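Local coordinates for BluB-like flavoprotein (Clostridium difficile 630, PDB 3EO8) that binds flavin mononucleotide as a member of the nitroreductase family and probably works as an oxidoreductase, at the interface of chains A and B. Residues are numbered along the deposited sequence; one frame, centred on the assembly and turned at random. Chains: chain A/B, BluB-like flavoprotein.

The interface of chains A and B. Residues chain A 136, 139-140, 143; chain B 136, 139-140, 143.
A:Met139 and B:Met139, both selenomethionines, meet across the two-fold axis with their CB atoms 4.0 Å apart. They belong to the first turn of helix 137-155 of each chain, and the two helices pack against each other here in a dimer of the kind usual for nitroreductases. In each, CG stands anti to the carbonyl carbon (chi1 -63° in chain A), which sets it against the backbone and CB of the partner's Asn136; CG of A:Met139 lies 4.0 Å from CB of B:Asn136. A flexible, unbranched chain, here with selenium in place of the sulfur, suits this place, since bends at chi2 and chi3 take SE and CE away from the two-fold. Further along the helices the backbones themselves come close: the carbonyl O of A:Met139 is 3.4 Å from CA of B:Gln140. A:Gln140 runs roughly parallel to B:Met139 and offers the aliphatic CG to the interface, while the chain, extended beyond CG (chi2 -170°), carries the amide away from the two-fold; the residue also belongs to the FMN pocket. A:Gly143 has no side chain to hold the helices apart, and its CA lies 4.0 Å from CA of B:Gln140.

Toward the polar rim, A:Asn136 and B:Asn136 lie antiparallel as they pass, CB against CB, with their amide planes turned 69° apart. Asparagine is a typical helix N-cap: OD1 of A:Asn136 accepts a hydrogen bond from the backbone N-H of A:Met139, N to OD1 3.2 Å, the donor sitting well above the carbonyl plane. This bond leaves the other half of the amide to face water and helps fix its rotation. A shared water 1 then bridges the chains, 2.9 Å from ND2 of A:Asn136 and 3.0 Å from ND2 of B:Asn136, and both N-H groups point almost straight at the water oxygen.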
loop_
_atom_site.group_PDB
_atom_site.type_symbol
_atom_site.label_atom_id
_atom_site.label_comp_id
_atom_site.label_asym_id
_atom_site.label_seq_id
_atom_site.Cartn_x
_atom_site.Cartn_y
_atom_site.Cartn_z
ATOM N N ASN A 136 3.483 0.779 -8.174
ATOM C CA ASN A 136 2.864 2.021 -7.675
ATOM C C ASN A 136 3.210 2.434 -6.225
ATOM O O ASN A 136 2.470 2.133 -5.283
ATOM C CB ASN A 136 1.339 1.941 -7.844
ATOM C CG ASN A 136 0.718 3.279 -8.035
ATOM O OD1 ASN A 136 0.992 4.213 -7.274
ATOM N ND2 ASN A 136 -0.075 3.418 -9.087
HETATM N N MSE A 139 0.493 4.020 -4.094
HETATM C CA MSE A 139 -0.476 3.126 -3.546
HETATM C C MSE A 139 0.104 2.264 -2.463
HETATM O O MSE A 139 -0.619 1.887 -1.522
HETATM C CB MSE A 139 -1.169 2.329 -4.633
HETATM C CG MSE A 139 -1.940 3.235 -5.563
HETATM SE SE MSE A 139 -3.248 4.424 -4.685
HETATM C CE MSE A 139 -2.560 6.082 -5.371
ATOM N N GLN A 140 1.413 2.000 -2.532
ATOM C CA GLN A 140 2.061 1.427 -1.378
ATOM C C GLN A 140 1.909 2.365 -0.184
ATOM O O GLN A 140 1.647 1.932 0.941
ATOM C CB GLN A 140 3.539 1.175 -1.643
ATOM C CG GLN A 140 3.868 0.121 -2.669
ATOM C CD GLN A 140 5.343 -0.222 -2.674
ATOM O OE1 GLN A 140 5.933 -0.380 -1.636
ATOM N NE2 GLN A 140 5.932 -0.333 -3.853
ATOM N N GLY A 143 -1.636 2.266 1.211
ATOM C CA GLY A 143 -1.783 1.044 2.005
ATOM C C GLY A 143 -1.187 1.140 3.386
ATOM O O GLY A 143 -1.779 0.655 4.384
ATOM N N ASN B 136 -4.284 1.085 -7.721
ATOM C CA ASN B 136 -3.607 -0.218 -7.591
ATOM C C ASN B 136 -3.800 -0.938 -6.262
ATOM O O ASN B 136 -2.959 -0.823 -5.350
ATOM C CB ASN B 136 -2.106 -0.055 -7.893
ATOM C CG ASN B 136 -1.469 -1.347 -8.348
ATOM O OD1 ASN B 136 -1.682 -2.423 -7.736
ATOM N ND2 ASN B 136 -0.748 -1.278 -9.471
HETATM N N MSE B 139 -0.892 -2.913 -4.837
HETATM C CA MSE B 139 0.159 -2.183 -4.135
HETATM C C MSE B 139 -0.327 -1.618 -2.820
HETATM O O MSE B 139 0.461 -1.453 -1.922
HETATM C CB MSE B 139 0.774 -1.117 -5.017
HETATM C CG MSE B 139 1.497 -1.691 -6.219
HETATM SE SE MSE B 139 2.792 -3.132 -5.743
HETATM C CE MSE B 139 2.041 -4.706 -6.552
ATOM N N GLN B 140 -1.625 -1.342 -2.683
ATOM C CA GLN B 140 -2.175 -1.096 -1.333
ATOM C C GLN B 140 -1.907 -2.263 -0.428
ATOM O O GLN B 140 -1.477 -2.086 0.749
ATOM C CB GLN B 140 -3.686 -0.818 -1.408
ATOM C CG GLN B 140 -4.054 0.473 -2.118
ATOM C CD GLN B 140 -5.522 0.833 -1.948
ATOM O OE1 GLN B 140 -6.036 0.783 -0.860
ATOM N NE2 GLN B 140 -6.190 1.214 -3.045
ATOM N N GLY B 143 1.670 -2.449 0.563
ATOM C CA GLY B 143 1.955 -1.427 1.568
ATOM C C GLY B 143 1.471 -1.777 2.968
ATOM O O GLY B 143 2.129 -1.443 3.952
HETATM O O HOH W 1 -0.602 1.273 -11.016
#